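Local coordinates for protein glutaconate CoA-transferase subunit A (Acidaminococcus fermentans, PDB 1POI) that catalyses, as subunit A of the enzyme, the transfer of coenzyme A from acetyl-CoA to glutaconate or (R)-2-hydroxyglutarate, a step of glutamate degradation by the hydroxyglutarate pathway, at residues 99-104 with 122-127; 106-111 with 165-170; 47-52 with 68-73; 131-136 with 148-153. One frame throughout, in Å; residues are numbered along the deposited sequence.

Contact 1 of 4, residues 99-104 with 122-127; sequences DYSQDV and TLMQGS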
loop_
_atom_site.group_PDB
_atom_site.type_symbol
_atom_site.label_atom_id
_atom_site.label_comp_id
_atom_site.label_asym_id
_atom_site.label_seq_id
_atom_site.Cartn_x
_atom_site.Cartn_y
_atom_site.Cartn_z
ATOM N N ASP A 99 -33.973 9.786 27.161
ATOM C CA ASP A 99 -32.969 8.750 27.307
ATOM C C ASP A 99 -33.394 7.493 26.589
ATOM O O ASP A 99 -34.471 6.955 26.857
ATOM C CB ASP A 99 -32.820 8.333 28.770
ATOM C CG ASP A 99 -31.767 9.107 29.500
ATOM O OD1 ASP A 99 -30.662 9.340 28.936
ATOM O OD2 ASP A 99 -32.062 9.465 30.659
ATOM N N TYR A 100 -32.529 7.015 25.709
ATOM C CA TYR A 100 -32.721 5.748 25.004
ATOM C C TYR A 100 -31.398 5.013 25.270
ATOM O O TYR A 100 -30.386 5.637 25.615
ATOM C CB TYR A 100 -32.865 5.931 23.475
ATOM C CG TYR A 100 -34.217 6.414 22.970
ATOM C CD1 TYR A 100 -35.356 5.606 23.055
ATOM C CD2 TYR A 100 -34.353 7.670 22.394
ATOM C CE1 TYR A 100 -36.593 6.045 22.577
ATOM C CE2 TYR A 100 -35.585 8.112 21.920
ATOM C CZ TYR A 100 -36.695 7.299 22.015
ATOM O OH TYR A 100 -37.900 7.766 21.553
ATOM N N SER A 101 -31.414 3.697 25.134
ATOM C CA SER A 101 -30.216 2.887 25.289
ATOM C C SER A 101 -29.379 3.258 24.061
ATOM O O SER A 101 -29.938 3.603 23.023
ATOM C CB SER A 101 -30.588 1.413 25.198
ATOM O OG SER A 101 -30.531 0.983 23.848
ATOM N N GLN A 102 -28.058 3.153 24.154
ATOM C CA GLN A 102 -27.176 3.490 23.038
ATOM C C GLN A 102 -27.397 2.613 21.807
ATOM O O GLN A 102 -27.287 3.067 20.661
ATOM C CB GLN A 102 -25.732 3.378 23.492
ATOM C CG GLN A 102 -24.715 3.808 22.478
ATOM C CD GLN A 102 -23.336 3.860 23.086
ATOM O OE1 GLN A 102 -23.040 4.723 23.905
ATOM N NE2 GLN A 102 -22.476 2.935 22.680
ATOM N N ASP A 103 -27.724 1.355 22.054
ATOM C CA ASP A 103 -27.957 0.388 20.988
ATOM C C ASP A 103 -29.067 0.908 20.092
ATOM O O ASP A 103 -28.893 1.037 18.871
ATOM C CB ASP A 103 -28.337 -0.944 21.622
ATOM C CG ASP A 103 -27.418 -1.304 22.775
ATOM O OD1 ASP A 103 -26.188 -1.112 22.618
ATOM O OD2 ASP A 103 -27.915 -1.735 23.837
ATOM N N VAL A 104 -30.161 1.320 20.728
ATOM C CA VAL A 104 -31.313 1.856 20.017
ATOM C C VAL A 104 -30.942 3.106 19.224
ATOM O O VAL A 104 -31.360 3.241 18.085
ATOM C CB VAL A 104 -32.476 2.128 20.977
ATOM C CG1 VAL A 104 -33.588 2.906 20.296
ATOM C CG2 VAL A 104 -33.012 0.833 21.488
ATOM N N THR A 122 -36.217 -5.704 20.276
ATOM C CA THR A 122 -36.572 -6.437 21.476
ATOM C C THR A 122 -35.657 -5.928 22.629
ATOM O O THR A 122 -35.217 -6.704 23.481
ATOM C CB THR A 122 -36.389 -7.933 21.234
ATOM O OG1 THR A 122 -35.587 -8.126 20.056
ATOM C CG2 THR A 122 -37.729 -8.605 21.059
ATOM N N LEU A 123 -35.430 -4.613 22.675
ATOM C CA LEU A 123 -34.545 -4.002 23.669
ATOM C C LEU A 123 -35.252 -2.900 24.428
ATOM O O LEU A 123 -36.214 -2.332 23.936
ATOM C CB LEU A 123 -33.304 -3.403 22.972
ATOM C CG LEU A 123 -32.305 -4.320 22.253
ATOM C CD1 LEU A 123 -31.363 -3.519 21.398
ATOM C CD2 LEU A 123 -31.546 -5.160 23.263
ATOM N N MET A 124 -34.721 -2.575 25.604
ATOM C CA MET A 124 -35.243 -1.523 26.480
ATOM C C MET A 124 -36.434 -1.905 27.346
ATOM O O MET A 124 -36.750 -1.188 28.294
ATOM C CB MET A 124 -35.550 -0.245 25.703
ATOM C CG MET A 124 -34.352 0.368 25.019
ATOM S SD MET A 124 -34.698 1.941 24.179
ATOM C CE MET A 124 -36.434 2.010 24.349
ATOM N N GLN A 125 -37.050 -3.051 27.075
ATOM C CA GLN A 125 -38.210 -3.486 27.856
ATOM C C GLN A 125 -37.833 -3.920 29.263
ATOM O O GLN A 125 -36.690 -4.308 29.514
ATOM C CB GLN A 125 -38.962 -4.631 27.152
ATOM C CG GLN A 125 -38.255 -5.977 27.113
ATOM C CD GLN A 125 -37.276 -6.115 25.956
ATOM O OE1 GLN A 125 -36.953 -5.141 25.278
ATOM N NE2 GLN A 125 -36.807 -7.333 25.718
ATOM N N GLY A 126 -38.782 -3.817 30.188
ATOM C CA GLY A 126 -38.532 -4.239 31.551
ATOM C C GLY A 126 -37.470 -3.402 32.222
ATOM O O GLY A 126 -37.011 -3.730 33.335
ATOM N N SER A 127 -37.078 -2.324 31.542
ATOM C CA SER A 127 -36.086 -1.412 32.058
ATOM C C SER A 127 -36.813 -0.104 32.250
ATOM O O SER A 127 -37.889 0.114 31.701
ATOM C CB SER A 127 -34.921 -1.241 31.072
ATOM O OG SER A 127 -35.090 -0.140 30.181
#
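Met124 carries most of this buried contact, and its sulfur is the point at which the partners converge. SD lies 3.4 Å from Val104 CG2, the branch that stands anti to the carbonyl carbon, and the two side chains cross at about a right angle. On the Tyr100 side the same sulfur meets the edge of the ring: SD is 3.9 Å from Tyr100 CD1 and sits 84° off the ring normal, a Met-aromatic contact made in the ring plane. Higher up the chain, Met124 CG rests 3.9 Å from Ser101 CB. Leu123 makes a separate touch, its CD1 approaching Asp103 CB at 4.0 Å. An alanine in place of Met124 would remove CG, the sulfur and the methyl, with their contacts to Ser101, Val104 and Tyr100, and would probably loosen the join between the two segments. No hydrogen bond crosses the contact, so carbon and sulfur packing, not polar bonding, joins the start of helix 102-114 to the loop that follows strand 118-121. Ser101 is the N-cap of that helix: Val104 N donates to Ser101 OG at 3.2 Å along a nearly straight path of 172°, which caps the first turn, the one that carries the valine packed on the sulfur. The loop is shaped by a type II beta turn from Met124 to Ser127. Within that turn the Gln125 side chain folds back, and its NE2 donates to Thr122 O at 2.8 Å from above the carbonyl plane. Farther out, Tyr100 OH is hydrogen-bonded to Lys150 O, and Asp99 OD2 forms a salt bridge to a basic side chain of another protein chain.

Contact 2 of 4, residues 106-111 with 165-170; sequences YMMWHA and VAVPVP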
loop_
_atom_site.group_PDB
_atom_site.type_symbol
_atom_site.label_atom_id
_atom_site.label_comp_id
_atom_site.label_asym_id
_atom_site.label_seq_id
_atom_site.Cartn_x
_atom_site.Cartn_y
_atom_site.Cartn_z
ATOM N N TYR A 106 -27.955 4.010 17.884
ATOM C CA TYR A 106 -27.184 3.675 16.690
ATOM C C TYR A 106 -28.092 2.944 15.702
ATOM O O TYR A 106 -27.951 3.108 14.498
ATOM C CB TYR A 106 -25.895 2.913 17.053
ATOM C CG TYR A 106 -24.783 3.866 17.427
ATOM C CD1 TYR A 106 -24.018 4.465 16.440
ATOM C CD2 TYR A 106 -24.601 4.286 18.748
ATOM C CE1 TYR A 106 -23.117 5.474 16.747
ATOM C CE2 TYR A 106 -23.698 5.292 19.078
ATOM C CZ TYR A 106 -22.963 5.890 18.073
ATOM O OH TYR A 106 -22.113 6.945 18.357
ATOM N N MET A 107 -29.060 2.187 16.209
ATOM C CA MET A 107 -30.021 1.525 15.330
ATOM C C MET A 107 -30.874 2.604 14.628
ATOM O O MET A 107 -30.887 2.688 13.396
ATOM C CB MET A 107 -30.941 0.564 16.105
ATOM C CG MET A 107 -30.229 -0.616 16.737
ATOM S SD MET A 107 -30.006 -2.123 15.756
ATOM C CE MET A 107 -29.793 -1.504 14.094
ATOM N N MET A 108 -31.541 3.449 15.413
ATOM C CA MET A 108 -32.379 4.523 14.886
ATOM C C MET A 108 -31.751 5.220 13.696
ATOM O O MET A 108 -32.384 5.402 12.663
ATOM C CB MET A 108 -32.708 5.532 15.985
ATOM C CG MET A 108 -33.621 4.947 17.064
ATOM S SD MET A 108 -33.939 6.034 18.450
ATOM C CE MET A 108 -34.223 7.541 17.658
ATOM N N TRP A 109 -30.493 5.591 13.832
ATOM C CA TRP A 109 -29.793 6.246 12.751
ATOM C C TRP A 109 -29.642 5.247 11.613
ATOM O O TRP A 109 -29.813 5.593 10.445
ATOM C CB TRP A 109 -28.408 6.703 13.215
ATOM C CG TRP A 109 -28.329 8.072 13.821
ATOM C CD1 TRP A 109 -29.019 9.175 13.427
ATOM C CD2 TRP A 109 -27.398 8.521 14.827
ATOM N NE1 TRP A 109 -28.566 10.285 14.103
ATOM C CE2 TRP A 109 -27.571 9.910 14.968
ATOM C CE3 TRP A 109 -26.431 7.881 15.610
ATOM C CZ2 TRP A 109 -26.810 10.676 15.864
ATOM C CZ3 TRP A 109 -25.674 8.648 16.501
ATOM C CH2 TRP A 109 -25.870 10.026 16.617
ATOM N N HIS A 110 -29.334 3.995 11.934
ATOM C CA HIS A 110 -29.156 3.015 10.875
ATOM C C HIS A 110 -30.450 2.785 10.082
ATOM O O HIS A 110 -30.446 2.875 8.843
ATOM C CB HIS A 110 -28.547 1.709 11.406
ATOM C CG HIS A 110 -28.063 0.792 10.325
ATOM N ND1 HIS A 110 -28.373 -0.550 10.294
ATOM C CD2 HIS A 110 -27.350 1.037 9.201
ATOM C CE1 HIS A 110 -27.874 -1.093 9.201
ATOM N NE2 HIS A 110 -27.246 -0.151 8.518
ATOM N N ALA A 111 -31.546 2.523 10.786
ATOM C CA ALA A 111 -32.851 2.343 10.166
ATOM C C ALA A 111 -33.197 3.551 9.297
ATOM O O ALA A 111 -33.862 3.412 8.274
ATOM C CB ALA A 111 -33.889 2.172 11.199
ATOM N N VAL A 165 -40.731 -3.436 21.031
ATOM C CA VAL A 165 -40.765 -2.004 21.245
ATOM C C VAL A 165 -40.544 -1.370 19.892
ATOM O O VAL A 165 -39.564 -1.696 19.209
ATOM C CB VAL A 165 -39.635 -1.575 22.220
ATOM C CG1 VAL A 165 -39.536 -0.054 22.323
ATOM C CG2 VAL A 165 -39.887 -2.171 23.592
ATOM N N ALA A 166 -41.495 -0.542 19.456
ATOM C CA ALA A 166 -41.363 0.123 18.165
ATOM C C ALA A 166 -40.839 1.505 18.465
ATOM O O ALA A 166 -41.303 2.151 19.413
ATOM C CB ALA A 166 -42.692 0.188 17.453
ATOM N N VAL A 167 -39.893 1.966 17.658
ATOM C CA VAL A 167 -39.254 3.254 17.870
ATOM C C VAL A 167 -39.300 4.107 16.604
ATOM O O VAL A 167 -39.037 3.625 15.511
ATOM C CB VAL A 167 -37.778 3.022 18.337
ATOM C CG1 VAL A 167 -36.946 4.233 18.141
ATOM C CG2 VAL A 167 -37.746 2.657 19.789
ATOM N N PRO A 168 -39.616 5.400 16.742
ATOM C CA PRO A 168 -39.680 6.274 15.567
ATOM C C PRO A 168 -38.318 6.475 14.933
ATOM O O PRO A 168 -37.352 6.754 15.638
ATOM C CB PRO A 168 -40.167 7.604 16.157
ATOM C CG PRO A 168 -40.855 7.204 17.427
ATOM C CD PRO A 168 -39.934 6.158 17.964
ATOM N N VAL A 169 -38.255 6.367 13.613
ATOM C CA VAL A 169 -37.016 6.589 12.863
ATOM C C VAL A 169 -36.851 8.116 12.773
ATOM O O VAL A 169 -37.760 8.823 12.344
ATOM C CB VAL A 169 -37.123 5.956 11.464
ATOM C CG1 VAL A 169 -36.056 6.465 10.563
ATOM C CG2 VAL A 169 -36.995 4.474 11.578
ATOM N N PRO A 170 -35.706 8.646 13.201
ATOM C CA PRO A 170 -35.458 10.085 13.174
ATOM C C PRO A 170 -35.230 10.692 11.786
ATOM O O PRO A 170 -34.716 10.030 10.897
ATOM C CB PRO A 170 -34.222 10.216 14.055
ATOM C CG PRO A 170 -33.439 9.005 13.677
ATOM C CD PRO A 170 -34.504 7.916 13.643
#
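Helix 102-114 packs here, through residues 106-111, against the end of strand 162-168, the central strand of a small three-stranded antiparallel sheet, and against Val169 and Pro170 beyond it. The tight part centres on Met108. Its CG stands anti to the carbonyl carbon, chi2 is extended at 175°, and the chain bends only at chi3, 43°, which brings CE round toward the strand end. SD then lies 3.5 Å from Val167 CG1, the methyl anti to that valine's backbone N, with the two side chains crossing at about a right angle. The methyl CE reaches Pro168 O at 3.8 Å, while nearer the backbone Met108 CB faces Pro170 CD, also at 3.8 Å. Met108 is thus gripped from its root to its tip by three different residues. Of the side-chain contacts an alanine here would keep only that of CB with Pro170, and would probably weaken the hold of the helix on Val167 and the strand end. The side of Val169 and the outer part of the Pro170 ring is looser, and both residues are partly exposed. A single methyl pair, Ala111 CB to Val169 CG2 at 3.9 Å, extends the packing one helical turn onward, and Trp109 CD1 just reaches Pro170 CG at 4.4 Å. No hydrogen bond joins the segments. Elsewhere on this helix His110 meets His110 of the second copy of the protein, their rings steeply inclined. At the root of the methionine, the ring carbon Pro170 CD comes within 3.4 Å of the carbonyl oxygen Met108 O.

Contact 3 of 4, residues 47-52 with 68-73; sequences TGLGGA and AYINCY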
loop_
_atom_site.group_PDB
_atom_site.type_symbol
_atom_site.label_atom_id
_atom_site.label_comp_id
_atom_site.label_asym_id
_atom_site.label_seq_id
_atom_site.Cartn_x
_atom_site.Cartn_y
_atom_site.Cartn_z
ATOM N N THR A 47 -32.047 20.205 17.801
ATOM C CA THR A 47 -32.475 18.965 18.445
ATOM C C THR A 47 -31.532 17.949 17.796
ATOM O O THR A 47 -30.910 18.236 16.751
ATOM C CB THR A 47 -34.008 18.623 18.154
ATOM O OG1 THR A 47 -34.860 19.414 18.985
ATOM C CG2 THR A 47 -34.344 17.193 18.459
ATOM N N GLY A 48 -31.373 16.794 18.429
ATOM C CA GLY A 48 -30.540 15.772 17.849
ATOM C C GLY A 48 -30.356 14.592 18.757
ATOM O O GLY A 48 -30.751 14.612 19.934
ATOM N N LEU A 49 -29.832 13.514 18.187
ATOM C CA LEU A 49 -29.531 12.336 18.985
ATOM C C LEU A 49 -28.043 12.499 19.303
ATOM O O LEU A 49 -27.232 12.864 18.432
ATOM C CB LEU A 49 -29.741 11.034 18.211
ATOM C CG LEU A 49 -30.875 10.726 17.225
ATOM C CD1 LEU A 49 -31.053 9.235 17.239
ATOM C CD2 LEU A 49 -32.174 11.394 17.580
ATOM N N GLY A 50 -27.683 12.281 20.558
ATOM C CA GLY A 50 -26.292 12.414 20.937
ATOM C C GLY A 50 -25.385 11.309 20.427
ATOM O O GLY A 50 -24.356 11.588 19.813
ATOM N N GLY A 51 -25.815 10.062 20.588
ATOM C CA GLY A 51 -24.989 8.935 20.197
ATOM C C GLY A 51 -23.976 8.855 21.315
ATOM O O GLY A 51 -24.315 9.187 22.454
ATOM N N ALA A 52 -22.758 8.409 21.029
ATOM C CA ALA A 52 -21.710 8.368 22.054
ATOM C C ALA A 52 -21.132 9.778 22.014
ATOM O O ALA A 52 -20.161 10.059 21.300
ATOM C CB ALA A 52 -20.667 7.354 21.707
ATOM N N ALA A 68 -34.091 20.188 22.509
ATOM C CA ALA A 68 -34.360 18.844 23.001
ATOM C C ALA A 68 -33.135 18.022 22.621
ATOM O O ALA A 68 -32.576 18.190 21.520
ATOM C CB ALA A 68 -35.595 18.280 22.340
ATOM N N TYR A 69 -32.723 17.142 23.520
ATOM C CA TYR A 69 -31.543 16.316 23.312
ATOM C C TYR A 69 -31.917 14.860 23.562
ATOM O O TYR A 69 -32.495 14.540 24.615
ATOM C CB TYR A 69 -30.476 16.787 24.301
ATOM C CG TYR A 69 -29.191 16.011 24.327
ATOM C CD1 TYR A 69 -28.347 15.954 23.206
ATOM C CD2 TYR A 69 -28.796 15.352 25.493
ATOM C CE1 TYR A 69 -27.136 15.256 23.259
ATOM C CE2 TYR A 69 -27.603 14.662 25.556
ATOM C CZ TYR A 69 -26.774 14.613 24.446
ATOM O OH TYR A 69 -25.586 13.933 24.552
ATOM N N ILE A 70 -31.659 14.001 22.567
ATOM C CA ILE A 70 -31.986 12.572 22.662
ATOM C C ILE A 70 -30.689 11.912 23.138
ATOM O O ILE A 70 -29.690 11.864 22.418
ATOM C CB ILE A 70 -32.506 11.975 21.280
ATOM C CG1 ILE A 70 -33.526 12.917 20.600
ATOM C CG2 ILE A 70 -33.183 10.618 21.506
ATOM C CD1 ILE A 70 -34.716 13.316 21.456
ATOM N N ASN A 71 -30.748 11.320 24.315
ATOM C CA ASN A 71 -29.557 10.797 24.948
ATOM C C ASN A 71 -29.391 9.317 25.282
ATOM O O ASN A 71 -30.337 8.631 25.734
ATOM C CB ASN A 71 -29.356 11.603 26.235
ATOM C CG ASN A 71 -28.026 11.359 26.870
ATOM O OD1 ASN A 71 -27.004 11.859 26.386
ATOM N ND2 ASN A 71 -28.015 10.575 27.947
ATOM N N CYS A 72 -28.137 8.869 25.146
ATOM C CA CYS A 72 -27.742 7.493 25.474
ATOM C C CYS A 72 -26.491 7.490 26.362
ATOM O O CYS A 72 -26.424 6.713 27.315
ATOM C CB CYS A 72 -27.528 6.630 24.227
ATOM S SG CYS A 72 -26.193 7.117 23.111
ATOM N N TYR A 73 -25.577 8.435 26.117
ATOM C CA TYR A 73 -24.327 8.553 26.860
ATOM C C TYR A 73 -23.619 9.872 26.520
ATOM O O TYR A 73 -23.469 10.211 25.330
ATOM C CB TYR A 73 -23.426 7.355 26.491
ATOM C CG TYR A 73 -22.009 7.406 27.015
ATOM C CD1 TYR A 73 -21.000 8.050 26.293
ATOM C CD2 TYR A 73 -21.688 6.852 28.251
ATOM C CE1 TYR A 73 -19.703 8.158 26.788
ATOM C CE2 TYR A 73 -20.399 6.947 28.762
ATOM C CZ TYR A 73 -19.410 7.605 28.026
ATOM O OH TYR A 73 -18.142 7.731 28.560
#
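Leu49 and Ile70 lie side by side and point the same way, on one face of the sheet. Leu49 CD2 comes 3.6 Å from Ile70 CG1, and in both side chains the first branch, Leu49 CG and Ile70 CG1, stands anti to the carbonyl carbon, so they leave the backbone in matching directions. Ile70 also bends over the neighbouring strand, its CG1 lying 3.3 Å from Gly48 O. Tyr69 is turned to the opposite face. With CG anti to its backbone N, chi1 176°, its ring runs forward along the pair until CE1 is 3.8 Å from Gly50 CA. A side chain on Gly50 would run into the tyrosine hydroxyl, so glycine is what the ring tolerates at this point; that hydroxyl is hydrogen-bonded to Thr74. These residues belong to neighbouring strands 46-49 and 66-71 of the parallel seven-stranded sheet, whose short segments run 4° apart. They are consecutive strands of this sheet, joined through helix 55-62, a beta-alpha-beta crossover. Firm bonding is confined to two links: Ile70 N donates to Gly48 O at 2.9 Å, and Ile70 O accepts from Gly50 N at 2.8 Å, both nearly along the C=O axis. Ile70 is therefore held through both its N-H and its carbonyl. On the Leu49 face the sheet is covered by helix 102-114, where Met108 and Trp109 touch Leu49, while strand 96-99 pairs along the other edge of strand 66-71, with Met97 touching Tyr69.

Contact 4 of 4, residues 131-136 with 148-153; sequences DEWGIS and DDKFKY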
loop_
_atom_site.group_PDB
_atom_site.type_symbol
_atom_site.label_atom_id
_atom_site.label_comp_id
_atom_site.label_asym_id
_atom_site.label_seq_id
_atom_site.Cartn_x
_atom_site.Cartn_y
_atom_site.Cartn_z
ATOM N N ASP A 131 -40.208 2.373 31.219
ATOM C CA ASP A 131 -41.059 2.804 32.307
ATOM C C ASP A 131 -40.997 4.303 32.571
ATOM O O ASP A 131 -41.765 4.787 33.391
ATOM C CB ASP A 131 -40.702 2.065 33.600
ATOM C CG ASP A 131 -41.011 0.588 33.536
ATOM O OD1 ASP A 131 -40.910 -0.007 32.434
ATOM O OD2 ASP A 131 -41.352 0.020 34.599
ATOM N N GLU A 132 -40.079 5.027 31.932
ATOM C CA GLU A 132 -39.947 6.471 32.153
ATOM C C GLU A 132 -39.678 7.260 30.871
ATOM O O GLU A 132 -38.740 6.946 30.135
ATOM C CB GLU A 132 -38.785 6.783 33.114
ATOM C CG GLU A 132 -38.886 6.250 34.537
ATOM C CD GLU A 132 -39.998 6.887 35.376
ATOM O OE1 GLU A 132 -40.078 8.136 35.478
ATOM O OE2 GLU A 132 -40.785 6.123 35.974
ATOM N N TRP A 133 -40.479 8.298 30.614
ATOM C CA TRP A 133 -40.257 9.161 29.449
ATOM C C TRP A 133 -39.553 10.414 29.946
ATOM O O TRP A 133 -39.935 11.001 30.960
ATOM C CB TRP A 133 -41.560 9.584 28.787
ATOM C CG TRP A 133 -42.267 8.511 28.056
ATOM C CD1 TRP A 133 -42.333 7.191 28.389
ATOM C CD2 TRP A 133 -43.084 8.676 26.890
ATOM N NE1 TRP A 133 -43.151 6.525 27.505
ATOM C CE2 TRP A 133 -43.625 7.416 26.576
ATOM C CE3 TRP A 133 -43.414 9.775 26.084
ATOM C CZ2 TRP A 133 -44.483 7.222 25.494
ATOM C CZ3 TRP A 133 -44.268 9.582 25.010
ATOM C CH2 TRP A 133 -44.789 8.318 24.725
ATOM N N GLY A 134 -38.520 10.814 29.233
ATOM C CA GLY A 134 -37.780 12.004 29.614
ATOM C C GLY A 134 -38.612 13.193 29.201
ATOM O O GLY A 134 -38.832 14.113 29.975
ATOM N N ILE A 135 -39.045 13.168 27.945
ATOM C CA ILE A 135 -39.897 14.203 27.375
ATOM C C ILE A 135 -41.278 13.571 27.347
ATOM O O ILE A 135 -41.483 12.542 26.714
ATOM C CB ILE A 135 -39.465 14.545 25.947
ATOM C CG1 ILE A 135 -37.933 14.585 25.887
ATOM C CG2 ILE A 135 -40.096 15.878 25.532
ATOM C CD1 ILE A 135 -37.341 14.927 24.539
ATOM N N SER A 136 -42.183 14.102 28.150
ATOM C CA SER A 136 -43.537 13.579 28.223
ATOM C C SER A 136 -44.323 13.752 26.906
ATOM O O SER A 136 -43.989 14.590 26.050
ATOM C CB SER A 136 -44.280 14.276 29.350
ATOM O OG SER A 136 -44.358 15.670 29.084
ATOM N N ASP A 148 -44.087 12.433 18.901
ATOM C CA ASP A 148 -45.112 12.592 19.922
ATOM C C ASP A 148 -45.012 11.441 20.872
ATOM O O ASP A 148 -45.466 11.540 21.992
ATOM C CB ASP A 148 -46.518 12.641 19.326
ATOM C CG ASP A 148 -46.826 13.963 18.627
ATOM O OD1 ASP A 148 -45.991 14.902 18.614
ATOM O OD2 ASP A 148 -47.932 14.053 18.073
ATOM N N ASP A 149 -44.443 10.334 20.406
ATOM C CA ASP A 149 -44.261 9.141 21.241
ATOM C C ASP A 149 -42.813 8.678 21.299
ATOM O O ASP A 149 -42.134 8.612 20.267
ATOM C CB ASP A 149 -45.108 7.984 20.733
ATOM C CG ASP A 149 -46.569 8.209 20.960
ATOM O OD1 ASP A 149 -47.057 7.967 22.089
ATOM O OD2 ASP A 149 -47.235 8.636 20.003
ATOM N N LYS A 150 -42.332 8.429 22.515
ATOM C CA LYS A 150 -40.982 7.936 22.705
ATOM C C LYS A 150 -40.922 6.538 22.042
ATOM O O LYS A 150 -40.047 6.264 21.217
ATOM C CB LYS A 150 -40.671 7.838 24.202
ATOM C CG LYS A 150 -39.295 7.278 24.502
ATOM C CD LYS A 150 -39.038 7.168 25.984
ATOM C CE LYS A 150 -37.617 6.685 26.203
ATOM N NZ LYS A 150 -37.136 6.940 27.563
ATOM N N PHE A 151 -41.892 5.685 22.360
ATOM C CA PHE A 151 -41.955 4.346 21.783
ATOM C C PHE A 151 -43.402 3.849 21.843
ATOM O O PHE A 151 -44.279 4.527 22.392
ATOM C CB PHE A 151 -41.035 3.384 22.568
ATOM C CG PHE A 151 -41.586 2.953 23.898
ATOM C CD1 PHE A 151 -41.454 3.763 25.013
ATOM C CD2 PHE A 151 -42.285 1.767 24.017
ATOM C CE1 PHE A 151 -42.025 3.398 26.239
ATOM C CE2 PHE A 151 -42.863 1.389 25.233
ATOM C CZ PHE A 151 -42.738 2.202 26.343
ATOM N N LYS A 152 -43.638 2.653 21.318
ATOM C CA LYS A 152 -44.968 2.044 21.336
ATOM C C LYS A 152 -44.792 0.531 21.369
ATOM O O LYS A 152 -44.011 -0.013 20.593
ATOM C CB LYS A 152 -45.732 2.448 20.075
ATOM C CG LYS A 152 -46.961 3.288 20.323
ATOM C CD LYS A 152 -47.270 4.178 19.128
ATOM C CE LYS A 152 -48.706 4.692 19.157
ATOM N NZ LYS A 152 -49.059 5.405 20.430
ATOM N N TYR A 153 -45.409 -0.130 22.337
ATOM C CA TYR A 153 -45.319 -1.589 22.425
ATOM C C TYR A 153 -46.254 -2.169 21.383
ATOM O O TYR A 153 -47.433 -1.821 21.338
ATOM C CB TYR A 153 -45.764 -2.097 23.798
ATOM C CG TYR A 153 -44.730 -1.978 24.881
ATOM C CD1 TYR A 153 -43.435 -2.455 24.687
ATOM C CD2 TYR A 153 -45.051 -1.416 26.110
ATOM C CE1 TYR A 153 -42.489 -2.373 25.697
ATOM C CE2 TYR A 153 -44.113 -1.329 27.124
ATOM C CZ TYR A 153 -42.831 -1.811 26.911
ATOM O OH TYR A 153 -41.895 -1.734 27.914
#
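The loop between helices 128-131 and 137-141 is laid here over the residues that lead into strand 152-156, an outer strand of the small antiparallel sheet. Trp133 is its main side chain. Lys150 crosses one face of the indole in the opposite direction, with CB 3.7 Å from the centroid of the six-membered ring and only 11° off its normal, a CH-pi contact. The backbone shares that face, for Lys150 N lies 3.3 Å from Trp133 CH2. The indole rim meets oxygen instead: Asp149 OD1 approaches CH2 of Trp133 at 3.5 Å near the ring plane, and the carboxylate is turned 79° from the indole. Near the pyrrole side, Phe151 CE1 comes 3.6 Å from Trp133 NE1, the two rings crossing obliquely with planes at 53°. Lys150 is extended along its whole length, CG anti to the backbone N, which carries its ammonium past the indole to Glu132 O. NZ donates to that oxygen at 3.0 Å, in the carbonyl plane. The same nitrogen forms a salt bridge with Glu98 and a hydrogen bond to Asp99 O, an environment likely to keep it protonated. Since Glu98 OE1 also accepts from Gly134 N, the loop and the lysine share one anchor near the end of strand 96-99. Arg140 of helix 137-141 touches both Trp133 and Lys150, while Val165 of strand 162-168 packs on Phe151.

Along the chain contact 3 comes first, closing before contact 1 opens; contacts 1 and 2 interleave, and contact 4 falls between the two segments of contact 2. Their centres lie about 11 to 15 Å apart. Helix 102-114 serves both contact 1 and contact 2, and Met108 CE reaches Leu49 CD1 of contact 3 at 3.6 Å. Contacts 2 and 4 meet in the three-stranded antiparallel sheet, where Ala166 N and Lys152 O are 2.8 Å apart, a probable hydrogen bond. Tyr100 N probably bonds to Asn71 O, joining contacts 1 and 3. Together they tie the parallel sheet to the smaller one, whose side faces the second copy of the protein.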